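PDB 4B4H: beta-1,4-exocellulase from Thermobifida fusca, which probably cleaves beta-1,4-glucosidic bonds of cellulose as a family 6 cellobiohydrolase, the chain here being its catalytic domain. Local coordinates for residues L308-Y311 with V312-R316; P323-W326 with C327-G331. All coordinates share one frame; numbering follows the deposited sequence.

Interaction 1. Residues L308-Y311 with V312-R316; sequences LNTY and VDESR
Leu308 to Tyr311 and the residues from Val312 onward belong to one short alpha helix, joined by i to i+4 backbone bonds: Val312 N to Leu308 O (3.1 Å), Asp313 N to Asn309 O (2.9 Å) and Glu314 N to Thr310 O (3.0 Å). Next along the chain a side chain takes part: Ser315 OG donates to Tyr311 O at 2.9 Å. With OG anti to the carbonyl carbon (chi1 -69°), Ser315 folds back along the helix and also sets this oxygen over the centre of one face of the Tyr311 ring; Ser303 N supplies a further bond to it. Val312 CG2 meets the same ring at its edge, in plane, 3.9 Å from Tyr311 CD1, while Val243 and Ile248 touch Tyr311 from outside the helix. On another side of the helix a water donates to both Asn309 OD1 and Asp313 OD1, bridging one turn; Asn309 OD1 also accepts from Lys252 N. Thr310 and Glu314 run side by side, their polar ends engaged elsewhere, by Asp307 and Ser303. Further along the chain Arg316, in cation-pi contact with Trp253, turns the edge of its guanidinium group to Asp313. Without the carboxylate, as with an alanine at Asp313, the water would probably lose one of its two acceptors and the guanidinium its salt-bridge partner. That salt bridge is side-on: Arg316 NE and Arg316 NH2 both donate to Asp313 OD1 from the same face of the carboxylate, each at 3.2 Å.

Interaction 2. Residues P323-W326 with C327-G331; sequences PGNW and CNQAG
Trp326 holds CG between its backbone N and carbonyl carbon (chi1 61°), which folds the indole back over the following residue, and Cys327 carries SG anti to its own backbone N (chi1 -171°). The two torsions bring the Cys327 methylene over one indole face in a CH-pi contact: CB is 3.8 Å from the centroid of the Trp326 six-membered ring, offset toward the rim. The sulfur approaches obliquely, Cys327 SG lying 4.6 Å from that centroid, a sulfur-aromatic contact made by half of the disulfide to Cys377. The contact thus joins a predicted substrate-binding tryptophan to a disulfide-linked cysteine. Further along the loop, Gln329 bends at chi2 and lays its amide beside Asn325 CB, with Gln329 OE1 at 3.4 Å. Gln329 NE2 donates to Cys327 O (3.0 Å) from above the carbonyl plane and also to Ser392 O. A water bridges the two amides, donating to Gln329 OE1 at 2.7 Å and accepting from Asn325 ND2, whose residue is further anchored by Asn387 and Pro391. Asn328 N hydrogen-bonds OD2 of Asp359, the predicted proton acceptor, tying the loop to the active site. The whole segment is irregular loop, running between helix 308-315 and strand 339-340, which pairs antiparallel with strand 346-350 at the margin of the main beta sheet.

How the interactions relate
Interactions 1 and 2 follow one another along the chain, their centres 18 Å apart and their nearest atoms about 7 Å apart without touching. Interaction 1 is a partly buried helix away from the substrate-binding and catalytic residues, and its order comes from repeating main-chain bonds supplemented by charged side chains. Interaction 2 lies nearer the centre of the chain, is mostly buried, and lacks regular secondary structure; aromatic and sulfur contacts, amides and a disulfide take over there, close to predicted catalytic and substrate-binding residues. Each has a water joining two side chains. Arg320 links their surroundings: its carbonyl accepts from Arg316, while its guanidinium donates to Asn325 O.

Interaction 1. Residues L308-Y311 with V312-R316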
ATOM      1  N   LEU A 308     -24.024  -9.409 -18.057  1.00 20.64           N
ATOM      2  CA  LEU A 308     -22.874  -8.518 -17.880  1.00 19.32           C
ATOM      3  C   LEU A 308     -22.210  -8.712 -16.522  1.00 18.66           C
ATOM      4  O   LEU A 308     -21.000  -8.942 -16.441  1.00 18.69           O
ATOM      5  CB  LEU A 308     -23.282  -7.051 -18.064  1.00 19.29           C
ATOM      6  CG  LEU A 308     -22.181  -5.993 -17.900  1.00 18.97           C
ATOM      7  CD1 LEU A 308     -21.062  -6.188 -18.914  1.00 19.24           C
ATOM      8  CD2 LEU A 308     -22.746  -4.587 -18.004  1.00 19.19           C
ATOM      9  N   ASN A 309     -23.003  -8.626 -15.460  1.00 17.79           N
ATOM     10  CA  ASN A 309     -22.451  -8.713 -14.119  1.00 17.24           C
ATOM     11  C   ASN A 309     -22.059 -10.126 -13.707  1.00 17.34           C
ATOM     12  O   ASN A 309     -21.151 -10.303 -12.903  1.00 16.92           O
ATOM     13  CB  ASN A 309     -23.368  -8.021 -13.102  1.00 17.02           C
ATOM     14  CG  ASN A 309     -23.360  -6.511 -13.261  1.00 17.47           C
ATOM     15  OD1 ASN A 309     -22.303  -5.875 -13.177  1.00 16.17           O
ATOM     16  ND2 ASN A 309     -24.532  -5.928 -13.514  1.00 17.42           N
ATOM     17  N   THR A 310     -22.707 -11.134 -14.289  1.00 17.84           N
ATOM     18  CA  THR A 310     -22.331 -12.521 -14.015  1.00 18.52           C
ATOM     19  C   THR A 310     -21.047 -12.914 -14.773  1.00 18.52           C
ATOM     20  O   THR A 310     -20.234 -13.681 -14.261  1.00 18.76           O
ATOM     21  CB  THR A 310     -23.499 -13.505 -14.287  1.00 18.98           C
ATOM     22  OG1 THR A 310     -24.708 -12.986 -13.714  1.00 19.22           O
ATOM     23  CG2 THR A 310     -23.223 -14.879 -13.670  1.00 19.22           C
ATOM     24  N   TYR A 311     -20.852 -12.358 -15.968  1.00 18.34           N
ATOM     25  CA  TYR A 311     -19.592 -12.526 -16.709  1.00 17.95           C
ATOM     26  C   TYR A 311     -18.426 -11.945 -15.917  1.00 17.60           C
ATOM     27  O   TYR A 311     -17.380 -12.599 -15.734  1.00 17.26           O
ATOM     28  CB  TYR A 311     -19.655 -11.830 -18.074  1.00 18.28           C
ATOM     29  CG  TYR A 311     -18.318 -11.808 -18.805  1.00 18.85           C
ATOM     30  CD1 TYR A 311     -17.353 -10.835 -18.522  1.00 19.09           C
ATOM     31  CD2 TYR A 311     -18.010 -12.771 -19.767  1.00 18.95           C
ATOM     32  CE1 TYR A 311     -16.126 -10.825 -19.174  1.00 19.58           C
ATOM     33  CE2 TYR A 311     -16.786 -12.764 -20.423  1.00 19.41           C
ATOM     34  CZ  TYR A 311     -15.850 -11.784 -20.127  1.00 19.82           C
ATOM     35  OH  TYR A 311     -14.633 -11.766 -20.774  1.00 19.78           O
ATOM     36  N   VAL A 312     -18.620 -10.710 -15.461  1.00 16.29           N
ATOM     37  CA  VAL A 312     -17.578  -9.960 -14.776  1.00 15.12           C
ATOM     38  C   VAL A 312     -17.298 -10.591 -13.412  1.00 14.67           C
ATOM     39  O   VAL A 312     -16.140 -10.831 -13.066  1.00 15.10           O
ATOM     40  CB  VAL A 312     -17.924  -8.459 -14.690  1.00 14.33           C
ATOM     41  CG1 VAL A 312     -17.056  -7.759 -13.666  1.00 13.61           C
ATOM     42  CG2 VAL A 312     -17.756  -7.793 -16.052  1.00 13.98           C
ATOM     43  N   ASP A 313     -18.356 -10.908 -12.660  1.00 14.71           N
ATOM     44  CA  ASP A 313     -18.181 -11.510 -11.335  1.00 14.54           C
ATOM     45  C   ASP A 313     -17.554 -12.905 -11.380  1.00 14.16           C
ATOM     46  O   ASP A 313     -16.838 -13.276 -10.458  1.00 14.16           O
ATOM     47  CB  ASP A 313     -19.489 -11.493 -10.539  1.00 14.93           C
ATOM     48  CG  ASP A 313     -19.939 -10.066 -10.176  1.00 15.38           C
ATOM     49  OD1 ASP A 313     -19.153  -9.100 -10.326  1.00 14.80           O
ATOM     50  OD2 ASP A 313     -21.092  -9.905  -9.725  1.00 16.48           O
ATOM     51  N   GLU A 314     -17.806 -13.661 -12.449  1.00 14.77           N
ATOM     52  CA  GLU A 314     -17.239 -15.015 -12.616  1.00 14.94           C
ATOM     53  C   GLU A 314     -15.868 -15.114 -13.302  1.00 14.76           C
ATOM     54  O   GLU A 314     -15.261 -16.192 -13.311  1.00 14.62           O
ATOM     55  CB  GLU A 314     -18.206 -15.911 -13.389  1.00 15.91           C
ATOM     56  CG  GLU A 314     -19.463 -16.314 -12.639  1.00 16.45           C
ATOM     57  CD  GLU A 314     -20.382 -17.179 -13.486  1.00 17.22           C
ATOM     58  OE1 GLU A 314     -19.941 -17.663 -14.560  1.00 16.87           O
ATOM     59  OE2 GLU A 314     -21.546 -17.379 -13.076  1.00 17.69           O
ATOM     60  N   SER A 315     -15.402 -14.008 -13.877  1.00 14.11           N
ATOM     61  CA  SER A 315     -14.133 -13.960 -14.611  1.00 13.45           C
ATOM     62  C   SER A 315     -13.022 -13.260 -13.851  1.00 12.98           C
ATOM     63  O   SER A 315     -11.849 -13.459 -14.154  1.00 13.38           O
ATOM     64  CB  SER A 315     -14.329 -13.238 -15.940  1.00 13.60           C
ATOM     65  OG  SER A 315     -15.133 -14.010 -16.802  1.00 13.33           O
ATOM     66  N   ARG A 316     -13.396 -12.418 -12.889  1.00 12.41           N
ATOM     67  CA  ARG A 316     -12.426 -11.597 -12.158  1.00 11.71           C
ATOM     68  C   ARG A 316     -11.752 -12.343 -11.020  1.00 10.83           C
ATOM     69  O   ARG A 316     -12.399 -13.113 -10.302  1.00 10.87           O
ATOM     70  CB  ARG A 316     -13.052 -10.291 -11.654  1.00 11.55           C
ATOM     71  CG  ARG A 316     -14.226 -10.412 -10.690  1.00 11.92           C
ATOM     72  CD  ARG A 316     -14.803  -9.018 -10.527  1.00 11.96           C
ATOM     73  NE  ARG A 316     -16.032  -8.915  -9.744  1.00 12.16           N
ATOM     74  CZ  ARG A 316     -16.083  -8.614  -8.449  1.00 12.24           C
ATOM     75  NH1 ARG A 316     -14.968  -8.450  -7.746  1.00 12.28           N
ATOM     76  NH2 ARG A 316     -17.252  -8.498  -7.844  1.00 12.27           N
TER
HETATM   77  O   HOH W   1     -19.774  -6.882 -12.124  1.00 13.11           O

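Interaction 2. Residues P323-W326 with C327-G331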
ATOM      1  N   PRO A 323     -14.190  -2.342  -4.559  1.00  8.08           N
ATOM      2  CA  PRO A 323     -12.749  -2.068  -4.394  1.00  8.26           C
ATOM      3  C   PRO A 323     -12.375  -1.238  -3.157  1.00  8.41           C
ATOM      4  O   PRO A 323     -11.219  -1.243  -2.757  1.00  8.54           O
ATOM      5  CB  PRO A 323     -12.354  -1.365  -5.705  1.00  8.42           C
ATOM      6  CG  PRO A 323     -13.621  -0.848  -6.277  1.00  8.50           C
ATOM      7  CD  PRO A 323     -14.730  -1.742  -5.795  1.00  8.11           C
ATOM      8  N   GLY A 324     -13.350  -0.567  -2.547  1.00  8.63           N
ATOM      9  CA  GLY A 324     -13.152   0.150  -1.286  1.00  8.60           C
ATOM     10  C   GLY A 324     -13.106  -0.717  -0.027  1.00  8.74           C
ATOM     11  O   GLY A 324     -12.897  -0.209   1.086  1.00  8.58           O
ATOM     12  N   ASN A 325     -13.313  -2.026  -0.184  1.00  8.34           N
ATOM     13  CA  ASN A 325     -13.157  -2.953   0.942  1.00  8.20           C
ATOM     14  C   ASN A 325     -11.690  -3.343   1.171  1.00  8.23           C
ATOM     15  O   ASN A 325     -11.115  -4.142   0.410  1.00  7.90           O
ATOM     16  CB  ASN A 325     -14.027  -4.192   0.753  1.00  8.63           C
ATOM     17  CG  ASN A 325     -15.509  -3.896   0.904  1.00  8.43           C
ATOM     18  OD1 ASN A 325     -15.900  -2.848   1.450  1.00  8.82           O
ATOM     19  ND2 ASN A 325     -16.346  -4.845   0.483  1.00  8.29           N
ATOM     20  N   TRP A 326     -11.096  -2.782   2.220  1.00  8.01           N
ATOM     21  CA  TRP A 326      -9.655  -2.850   2.444  1.00  7.98           C
ATOM     22  C   TRP A 326      -9.206  -3.677   3.622  1.00  7.73           C
ATOM     23  O   TRP A 326      -8.012  -3.896   3.790  1.00  7.47           O
ATOM     24  CB  TRP A 326      -9.080  -1.435   2.593  1.00  8.20           C
ATOM     25  CG  TRP A 326      -9.661  -0.686   3.770  1.00  8.55           C
ATOM     26  CD1 TRP A 326     -10.706   0.221   3.749  1.00  8.38           C
ATOM     27  CD2 TRP A 326      -9.271  -0.782   5.187  1.00  8.34           C
ATOM     28  NE1 TRP A 326     -10.982   0.695   5.008  1.00  8.45           N
ATOM     29  CE2 TRP A 326     -10.163   0.134   5.916  1.00  8.43           C
ATOM     30  CE3 TRP A 326      -8.304  -1.498   5.900  1.00  8.46           C
ATOM     31  CZ2 TRP A 326     -10.077   0.306   7.288  1.00  8.64           C
ATOM     32  CZ3 TRP A 326      -8.230  -1.321   7.282  1.00  8.78           C
ATOM     33  CH2 TRP A 326      -9.096  -0.436   7.964  1.00  8.84           C
ATOM     34  N   CYS A 327     -10.146  -4.113   4.468  1.00  7.33           N
ATOM     35  CA  CYS A 327      -9.769  -4.732   5.751  1.00  7.61           C
ATOM     36  C   CYS A 327      -9.916  -6.245   5.763  1.00  7.64           C
ATOM     37  O   CYS A 327     -11.024  -6.772   5.592  1.00  8.00           O
ATOM     38  CB  CYS A 327     -10.514  -4.127   6.954  1.00  7.72           C
ATOM     39  SG  CYS A 327      -9.836  -4.733   8.496  1.00  7.93           S
ATOM     40  N   ASN A 328      -8.797  -6.917   6.042  1.00  7.57           N
ATOM     41  CA  ASN A 328      -8.735  -8.382   6.190  1.00  7.59           C
ATOM     42  C   ASN A 328      -9.659  -9.144   5.230  1.00  7.52           C
ATOM     43  O   ASN A 328     -10.572  -9.868   5.662  1.00  7.56           O
ATOM     44  CB  ASN A 328      -9.048  -8.773   7.658  1.00  7.27           C
ATOM     45  CG  ASN A 328      -8.034  -8.211   8.653  1.00  7.21           C
ATOM     46  OD1 ASN A 328      -6.844  -8.160   8.378  1.00  7.23           O
ATOM     47  ND2 ASN A 328      -8.522  -7.771   9.817  1.00  7.15           N
ATOM     48  N   GLN A 329      -9.435  -8.963   3.933  1.00  7.71           N
ATOM     49  CA  GLN A 329     -10.416  -9.362   2.929  1.00  7.52           C
ATOM     50  C   GLN A 329     -10.588 -10.875   2.759  1.00  7.66           C
ATOM     51  O   GLN A 329      -9.629 -11.597   2.472  1.00  7.64           O
ATOM     52  CB  GLN A 329     -10.129  -8.648   1.599  1.00  7.82           C
ATOM     53  CG  GLN A 329     -10.539  -7.185   1.625  1.00  7.87           C
ATOM     54  CD  GLN A 329     -12.039  -7.038   1.813  1.00  7.59           C
ATOM     55  OE1 GLN A 329     -12.818  -7.370   0.908  1.00  7.74           O
ATOM     56  NE2 GLN A 329     -12.456  -6.552   2.985  1.00  7.26           N
ATOM     57  N   ALA A 330     -11.827 -11.341   2.949  1.00  7.56           N
ATOM     58  CA  ALA A 330     -12.169 -12.773   2.889  1.00  7.70           C
ATOM     59  C   ALA A 330     -11.726 -13.439   1.595  1.00  7.63           C
ATOM     60  O   ALA A 330     -12.018 -12.941   0.509  1.00  7.90           O
ATOM     61  CB  ALA A 330     -13.674 -12.968   3.109  1.00  7.73           C
ATOM     62  N   GLY A 331     -11.037 -14.571   1.723  1.00  7.95           N
ATOM     63  CA  GLY A 331     -10.667 -15.353   0.550  1.00  8.09           C
ATOM     64  C   GLY A 331      -9.422 -14.900  -0.176  1.00  8.11           C
ATOM     65  O   GLY A 331      -9.026 -15.528  -1.154  1.00  8.50           O
TER
HETATM   66  O   HOH W   2     -15.191  -7.544  -0.424  1.00 10.16           O